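Local coordinates for protein MGS-MChE2 (Uncultured bacterium, PDB 5JD6) that probably hydrolyses carboxylic esters, as an alpha/beta-hydrolase-fold esterase recovered from the metagenome of lagoon sediments, at residues K48-E53 / K80-V85; V112-S117 / H231-E236. All coordinates share one frame; numbering follows the deposited sequence.

Contact 1 (K48-E53 / K80-V85)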
ATOM      1  N   LYS A  48      -4.648   0.096  15.162  1.00 36.98           N
ATOM      2  CA  LYS A  48      -5.916  -0.005  14.456  1.00 24.21           C
ATOM      3  C   LYS A  48      -5.659  -0.276  12.979  1.00 27.84           C
ATOM      4  O   LYS A  48      -5.115   0.571  12.273  1.00 28.82           O
ATOM      5  CB  LYS A  48      -6.726   1.277  14.636  1.00 34.42           C
ATOM      6  CG  LYS A  48      -8.208   1.148  14.341  1.00 37.69           C
ATOM      7  CD  LYS A  48      -8.911   2.457  14.656  1.00 58.01           C
ATOM      8  CE  LYS A  48     -10.417   2.323  14.558  1.00 74.22           C
ATOM      9  NZ  LYS A  48     -11.102   3.627  14.782  1.00 85.41           N
ATOM     10  N   VAL A  49      -6.040  -1.460  12.513  1.00 20.51           N
ATOM     11  CA  VAL A  49      -5.797  -1.833  11.126  1.00 25.21           C
ATOM     12  C   VAL A  49      -7.033  -1.596  10.262  1.00 25.41           C
ATOM     13  O   VAL A  49      -8.106  -2.137  10.529  1.00 28.28           O
ATOM     14  CB  VAL A  49      -5.366  -3.305  11.006  1.00 24.55           C
ATOM     15  CG1 VAL A  49      -5.080  -3.655   9.553  1.00 26.07           C
ATOM     16  CG2 VAL A  49      -4.139  -3.564  11.868  1.00 18.77           C
ATOM     17  N   LEU A  50      -6.870  -0.777   9.228  1.00 22.57           N
ATOM     18  CA  LEU A  50      -7.962  -0.446   8.320  1.00 25.39           C
ATOM     19  C   LEU A  50      -7.579  -0.782   6.886  1.00 25.97           C
ATOM     20  O   LEU A  50      -6.552  -0.321   6.388  1.00 29.42           O
ATOM     21  CB  LEU A  50      -8.328   1.036   8.432  1.00 20.01           C
ATOM     22  CG  LEU A  50      -8.795   1.525   9.804  1.00 22.46           C
ATOM     23  CD1 LEU A  50      -8.137   2.848  10.156  1.00 29.44           C
ATOM     24  CD2 LEU A  50     -10.306   1.661   9.830  1.00 24.73           C
ATOM     25  N   ILE A  51      -8.399  -1.590   6.225  1.00 30.21           N
ATOM     26  CA  ILE A  51      -8.132  -1.955   4.839  1.00 23.04           C
ATOM     27  C   ILE A  51      -9.285  -1.538   3.935  1.00 21.41           C
ATOM     28  O   ILE A  51     -10.236  -2.294   3.745  1.00 29.58           O
ATOM     29  CB  ILE A  51      -7.884  -3.466   4.686  1.00 22.44           C
ATOM     30  CG1 ILE A  51      -6.942  -3.967   5.781  1.00 20.06           C
ATOM     31  CG2 ILE A  51      -7.318  -3.775   3.310  1.00 20.28           C
ATOM     32  CD1 ILE A  51      -6.579  -5.422   5.648  1.00 19.67           C
ATOM     33  N   PRO A  52      -9.204  -0.320   3.378  1.00 20.15           N
ATOM     34  CA  PRO A  52     -10.242   0.212   2.492  1.00 21.74           C
ATOM     35  C   PRO A  52     -10.168  -0.370   1.087  1.00 28.13           C
ATOM     36  O   PRO A  52      -9.073  -0.625   0.583  1.00 39.27           O
ATOM     37  CB  PRO A  52      -9.944   1.710   2.472  1.00 26.17           C
ATOM     38  CG  PRO A  52      -8.472   1.785   2.673  1.00 29.86           C
ATOM     39  CD  PRO A  52      -8.124   0.655   3.607  1.00 19.78           C
ATOM     40  N   GLU A  53     -11.323  -0.582   0.466  1.00 30.36           N
ATOM     41  CA  GLU A  53     -11.353  -1.044  -0.914  1.00 36.78           C
ATOM     42  C   GLU A  53     -11.424   0.132  -1.872  1.00 43.22           C
ATOM     43  O   GLU A  53     -12.443   0.815  -1.967  1.00 55.91           O
ATOM     44  CB  GLU A  53     -12.526  -1.998  -1.143  1.00 41.51           C
ATOM     45  CG  GLU A  53     -12.447  -3.214  -0.253  1.00 59.62           C
ATOM     46  CD  GLU A  53     -11.088  -3.881  -0.339  1.00 81.69           C
ATOM     47  OE1 GLU A  53     -10.643  -4.205  -1.462  1.00 87.00           O
ATOM     48  OE2 GLU A  53     -10.447  -4.038   0.719  1.00 85.79           O
ATOM     49  N   LYS A  80     -12.754   9.368   8.327  1.00 34.95           N
ATOM     50  CA  LYS A  80     -12.486   8.722   9.603  1.00 32.05           C
ATOM     51  C   LYS A  80     -12.155   9.745  10.688  1.00 39.49           C
ATOM     52  O   LYS A  80     -12.296   9.465  11.877  1.00 47.27           O
ATOM     53  CB  LYS A  80     -11.346   7.715   9.457  1.00 20.03           C
ATOM     54  CG  LYS A  80     -11.815   6.312   9.128  1.00 18.79           C
ATOM     55  CD  LYS A  80     -12.676   5.774  10.256  1.00 36.79           C
ATOM     56  CE  LYS A  80     -13.253   4.414   9.921  1.00 30.61           C
ATOM     57  NZ  LYS A  80     -14.124   3.909  11.019  1.00 32.01           N
ATOM     58  N   GLY A  81     -11.716  10.928  10.270  1.00 31.43           N
ATOM     59  CA  GLY A  81     -11.429  12.005  11.200  1.00 32.77           C
ATOM     60  C   GLY A  81     -10.060  11.908  11.845  1.00 38.80           C
ATOM     61  O   GLY A  81      -9.836  12.448  12.927  1.00 48.81           O
ATOM     62  N   TYR A  82      -9.140  11.218  11.178  1.00 33.60           N
ATOM     63  CA  TYR A  82      -7.776  11.087  11.675  1.00 32.09           C
ATOM     64  C   TYR A  82      -6.931  12.289  11.275  1.00 36.94           C
ATOM     65  O   TYR A  82      -6.992  12.750  10.135  1.00 37.22           O
ATOM     66  CB  TYR A  82      -7.131   9.803  11.149  1.00 31.76           C
ATOM     67  CG  TYR A  82      -7.809   8.536  11.611  1.00 30.74           C
ATOM     68  CD1 TYR A  82      -8.238   8.394  12.922  1.00 32.70           C
ATOM     69  CD2 TYR A  82      -8.021   7.481  10.734  1.00 30.10           C
ATOM     70  CE1 TYR A  82      -8.857   7.236  13.348  1.00 39.35           C
ATOM     71  CE2 TYR A  82      -8.640   6.319  11.150  1.00 38.23           C
ATOM     72  CZ  TYR A  82      -9.057   6.203  12.458  1.00 50.42           C
ATOM     73  OH  TYR A  82      -9.675   5.049  12.878  1.00 64.86           O
ATOM     74  N   GLU A  83      -6.142  12.790  12.219  1.00 47.13           N
ATOM     75  CA  GLU A  83      -5.223  13.889  11.945  1.00 55.99           C
ATOM     76  C   GLU A  83      -3.970  13.352  11.268  1.00 55.21           C
ATOM     77  O   GLU A  83      -3.299  14.062  10.519  1.00 65.43           O
ATOM     78  CB  GLU A  83      -4.861  14.623  13.236  1.00 72.27           C
ATOM     79  CG  GLU A  83      -5.921  14.521  14.319  1.00 88.47           C
ATOM     80  CD  GLU A  83      -5.440  15.050  15.656  1.00103.02           C
ATOM     81  OE1 GLU A  83      -4.411  14.550  16.157  1.00107.15           O
ATOM     82  OE2 GLU A  83      -6.092  15.962  16.206  1.00107.64           O
ATOM     83  N   ASN A  84      -3.665  12.088  11.543  1.00 45.78           N
ATOM     84  CA  ASN A  84      -2.530  11.411  10.931  1.00 43.35           C
ATOM     85  C   ASN A  84      -2.692   9.897  11.001  1.00 44.45           C
ATOM     86  O   ASN A  84      -3.274   9.369  11.949  1.00 46.47           O
ATOM     87  CB  ASN A  84      -1.221  11.833  11.604  1.00 44.61           C
ATOM     88  CG  ASN A  84      -1.121  11.352  13.039  1.00 59.52           C
ATOM     89  OD1 ASN A  84      -2.125  11.246  13.743  1.00 73.94           O
ATOM     90  ND2 ASN A  84       0.097  11.056  13.478  1.00 61.55           N
ATOM     91  N   VAL A  85      -2.189   9.202   9.987  1.00 31.97           N
ATOM     92  CA  VAL A  85      -2.252   7.745   9.949  1.00 27.98           C
ATOM     93  C   VAL A  85      -0.922   7.141   9.527  1.00 32.45           C
ATOM     94  O   VAL A  85      -0.000   7.851   9.126  1.00 39.30           O
ATOM     95  CB  VAL A  85      -3.341   7.241   8.976  1.00 26.23           C
ATOM     96  CG1 VAL A  85      -4.727   7.609   9.477  1.00 27.97           C
ATOM     97  CG2 VAL A  85      -3.099   7.790   7.576  1.00 24.97           C
TER
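Lys48 and Leu50 of strand 47-52 meet Lys80 and Tyr82 from the turn that follows helix 66-80. The fold is the alpha/beta hydrolase sheet. The contact packs a helix-to-strand turn, just before strand 85-91, against the side chains of a strand two places along that sheet, with strand 20-25 between them.

The turn is shaped by a Schellman motif. Gly81 is its C-prime residue, with a positive phi of 82°. Tyr82 N bonds back to Val77 O, and Gly81 N to Asp78 O. Tyr82, the residue after Gly81, points its CB toward the strand.

The polar part is one hydrogen bond. Lys48 NZ donates to Tyr82 OH at 2.8 Å, arriving at the ring edge near its plane. Lys48 reaches this far because its chain is fully extended, with CG trans to the backbone N (chi1 -161°). Its CD also lies 3.2 Å from Tyr82 OH. Glu15 of strand 11-16 makes long, weak ion pairs with both lysines. The two amino groups, Lys48 NZ and Lys80 NZ, stand 4.8 Å apart, and Glu15 probably eases their repulsion. Lys80 NZ has a hydrogen bond of its own to Tyr13 OH.

The apolar part is built on Leu50, which is buried. Its two methyls divide the work between the two partners. CD1 meets the tyrosine ring obliquely, while CD2 faces the aliphatic chain of Lys80. Pro21 and Val77 also touch the Tyr82 side chain. A leucine in place of Tyr82 would probably leave Lys48 NZ without its hydroxyl acceptor and Leu50 CD1 without its ring contact. Leu50 CD1 comes within 3.6 Å of Tyr82 CE2, and Leu50 CD2 within 4.0 Å of Lys80 CE.

Contact 2 (V112-S117 / H231-E236)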
ATOM      1  N   VAL A 112       4.952   2.843   5.125  1.00 26.69           N
ATOM      2  CA  VAL A 112       5.557   1.521   5.015  1.00 20.95           C
ATOM      3  C   VAL A 112       5.363   0.968   3.608  1.00 31.68           C
ATOM      4  O   VAL A 112       4.239   0.880   3.111  1.00 36.56           O
ATOM      5  CB  VAL A 112       4.973   0.537   6.042  1.00 22.51           C
ATOM      6  CG1 VAL A 112       5.780  -0.754   6.052  1.00 21.73           C
ATOM      7  CG2 VAL A 112       4.947   1.168   7.425  1.00 20.74           C
ATOM      8  N   ILE A 113       6.469   0.599   2.972  1.00 33.69           N
ATOM      9  CA  ILE A 113       6.453   0.174   1.579  1.00 38.37           C
ATOM     10  C   ILE A 113       7.059  -1.211   1.418  1.00 34.75           C
ATOM     11  O   ILE A 113       8.085  -1.529   2.026  1.00 40.97           O
ATOM     12  CB  ILE A 113       7.212   1.176   0.693  1.00 46.15           C
ATOM     13  CG1 ILE A 113       6.406   2.462   0.552  1.00 52.44           C
ATOM     14  CG2 ILE A 113       7.497   0.597  -0.684  1.00 57.18           C
ATOM     15  CD1 ILE A 113       7.188   3.572  -0.082  1.00 69.74           C
ATOM     16  N   THR A 114       6.414  -2.034   0.600  1.00 29.76           N
ATOM     17  CA  THR A 114       6.898  -3.379   0.343  1.00 37.95           C
ATOM     18  C   THR A 114       6.435  -3.911  -1.009  1.00 37.62           C
ATOM     19  O   THR A 114       5.237  -3.984  -1.282  1.00 33.56           O
ATOM     20  CB  THR A 114       6.463  -4.346   1.471  1.00 39.90           C
ATOM     21  OG1 THR A 114       6.686  -5.703   1.062  1.00 43.88           O
ATOM     22  CG2 THR A 114       5.010  -4.135   1.858  1.00 42.97           C
ATOM     23  N   GLY A 115       7.401  -4.270  -1.852  1.00 36.44           N
ATOM     24  CA  GLY A 115       7.129  -4.738  -3.200  1.00 34.97           C
ATOM     25  C   GLY A 115       6.183  -3.822  -3.951  1.00 32.95           C
ATOM     26  O   GLY A 115       5.177  -4.272  -4.492  1.00 33.96           O
ATOM     27  N   SER A 116       6.493  -2.531  -3.974  1.00 29.91           N
ATOM     28  CA  SER A 116       5.583  -1.560  -4.568  1.00 38.98           C
ATOM     29  C   SER A 116       6.128  -0.972  -5.861  1.00 44.32           C
ATOM     30  O   SER A 116       7.341  -0.901  -6.064  1.00 41.62           O
ATOM     31  CB  SER A 116       5.283  -0.434  -3.577  1.00 37.32           C
ATOM     32  OG  SER A 116       6.283   0.567  -3.624  1.00 39.94           O
ATOM     33  N   SER A 117       5.217  -0.550  -6.730  1.00 46.75           N
ATOM     34  CA  SER A 117       5.587   0.118  -7.969  1.00 48.78           C
ATOM     35  C   SER A 117       5.781   1.609  -7.725  1.00 46.98           C
ATOM     36  O   SER A 117       5.718   2.072  -6.585  1.00 43.22           O
ATOM     37  CB  SER A 117       4.525  -0.116  -9.044  1.00 49.76           C
ATOM     38  OG  SER A 117       3.234   0.205  -8.557  1.00 47.67           O
ATOM     39  N   HIS A 231       7.245 -11.167  -4.200  1.00 58.61           N
ATOM     40  CA  HIS A 231       6.578  -9.880  -4.347  1.00 54.20           C
ATOM     41  C   HIS A 231       5.629  -9.559  -3.195  1.00 54.52           C
ATOM     42  O   HIS A 231       5.261  -8.401  -2.993  1.00 59.12           O
ATOM     43  CB  HIS A 231       5.816  -9.844  -5.673  1.00 58.11           C
ATOM     44  CG  HIS A 231       5.439  -8.464  -6.116  1.00 58.02           C
ATOM     45  ND1 HIS A 231       6.338  -7.422  -6.145  1.00 56.60           N
ATOM     46  CD2 HIS A 231       4.262  -7.960  -6.554  1.00 50.76           C
ATOM     47  CE1 HIS A 231       5.731  -6.331  -6.579  1.00 47.38           C
ATOM     48  NE2 HIS A 231       4.471  -6.631  -6.833  1.00 48.80           N
ATOM     49  N   ALA A 232       5.233 -10.579  -2.441  1.00 53.34           N
ATOM     50  CA  ALA A 232       4.295 -10.386  -1.339  1.00 53.73           C
ATOM     51  C   ALA A 232       4.870 -10.884  -0.016  1.00 51.14           C
ATOM     52  O   ALA A 232       4.500 -11.955   0.464  1.00 55.33           O
ATOM     53  CB  ALA A 232       2.978 -11.085  -1.639  1.00 59.50           C
ATOM     54  N   ALA A 233       5.768 -10.096   0.568  1.00 44.21           N
ATOM     55  CA  ALA A 233       6.406 -10.447   1.836  1.00 36.02           C
ATOM     56  C   ALA A 233       5.372 -10.654   2.934  1.00 43.97           C
ATOM     57  O   ALA A 233       5.516 -11.533   3.784  1.00 56.45           O
ATOM     58  CB  ALA A 233       7.401  -9.373   2.242  1.00 34.74           C
ATOM     59  N   MET A 234       4.333  -9.828   2.900  1.00 45.49           N
ATOM     60  CA  MET A 234       3.196  -9.910   3.810  1.00 48.52           C
ATOM     61  C   MET A 234       2.570 -11.294   3.859  1.00 48.81           C
ATOM     62  O   MET A 234       2.112 -11.746   4.907  1.00 48.35           O
ATOM     63  CB  MET A 234       2.133  -8.915   3.374  1.00 46.59           C
ATOM     64  CG  MET A 234       2.081  -8.805   1.864  1.00 46.13           C
ATOM     65  SD  MET A 234       1.112  -7.415   1.315  1.00173.31           S
ATOM     66  CE  MET A 234       2.165  -6.104   1.909  1.00132.15           C
ATOM     67  N   MET A 235       2.536 -11.948   2.703  1.00 52.06           N
ATOM     68  CA  MET A 235       1.821 -13.206   2.544  1.00 48.35           C
ATOM     69  C   MET A 235       2.771 -14.397   2.557  1.00 46.88           C
ATOM     70  O   MET A 235       2.437 -15.460   3.079  1.00 49.73           O
ATOM     71  CB  MET A 235       1.011 -13.178   1.246  1.00 41.32           C
ATOM     72  CG  MET A 235       0.284 -14.467   0.913  1.00 53.56           C
ATOM     73  SD  MET A 235      -1.105 -14.177  -0.201  1.00129.21           S
ATOM     74  CE  MET A 235      -0.419 -12.926  -1.283  1.00 53.71           C
ATOM     75  N   GLU A 236       3.957 -14.216   1.986  1.00 47.37           N
ATOM     76  CA  GLU A 236       4.955 -15.278   1.951  1.00 55.85           C
ATOM     77  C   GLU A 236       5.604 -15.460   3.320  1.00 57.31           C
ATOM     78  O   GLU A 236       5.877 -16.583   3.745  1.00 63.96           O
ATOM     79  CB  GLU A 236       6.019 -14.979   0.895  1.00 58.76           C
ATOM     80  CG  GLU A 236       5.460 -14.823  -0.509  1.00 61.48           C
ATOM     81  CD  GLU A 236       6.500 -14.355  -1.505  1.00 64.46           C
ATOM     82  OE1 GLU A 236       6.332 -13.251  -2.065  1.00 65.19           O
ATOM     83  OE2 GLU A 236       7.484 -15.093  -1.730  1.00 58.55           O
TER
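His231 turns its ring to the backbone of Gly115 because CG lies trans to its backbone N (chi1 -163°). Met234 has CG between its backbone N and carbonyl carbon (chi1 36°), and a bend at chi3 carries CE to Thr114. The CG2 methyl of Thr114 receives it.

The imidazole meets Gly115 O obliquely. CE1 of His231 is 3.0 Å from Gly115 O, a close approach without a classical hydrogen bond. NE2 of His231 is also near Gly115 O, but the angle is poor. ND1 of His231 is hydrogen-bonded to Asp203 OD2, which helps fix the ring's rotation. The ring also touches Ser91 on the likely nucleophile elbow. The arrangement is consistent with a Ser91-His231-Asp203 catalytic triad, as in other alpha/beta hydrolases.

Gly115 has positive phi. With no side chain on Gly115 the backbones can come close: Gly115 CA and His231 CA are 5.3 Å apart. A beta carbon there would run into His231 O.

The other contacts are van der Waals. CE of Met234 lies 3.5 Å from CG2 of Thr114, the two side chains crossing at a slant. CB of Ala233 is 3.9 Å from OG1 of Thr114. That hydroxyl has a weak hydrogen bond to Ile198 O.

Ala232 is the N-cap of the short helix. Its carbonyl accepts from both Met235 N and Glu236 N. Glu236 OE1 in turn takes the N-H of Ala232 at 2.9 Å, and OE2 takes that of Gly230.

Asn90, at the end of strand 85-91, donates to Thr114 O and weakly to His231 O, tying the segments together. Phe241 of helix 238-252 touches both Thr114 and Ala233. The contact thus joins the corner that follows strand 108-113 to helix 233-236 and the loop before it, beside strand 85-91 and helix 238-252.

How the contacts relate
The two contacts follow one another along the chain: contact 1 closes before contact 2 opens. Their centres are about 20 Å apart, on opposite sides of the chain's centre, and their nearest atoms are about 8 Å apart without touching. Both reach the same mixed sheet. Strand 85-91 connects them: it begins at the end of 80-85, and its far end reaches Asn90 and Ser91 beside contact 2. Contact 1 is partly buried and packs the N-terminal side of the sheet, away from the probable triad. Contact 2 is buried and holds the likely catalytic histidine. The same sheet therefore supports structural packing in one place and, through loops at its strand ends, the probable active site in another.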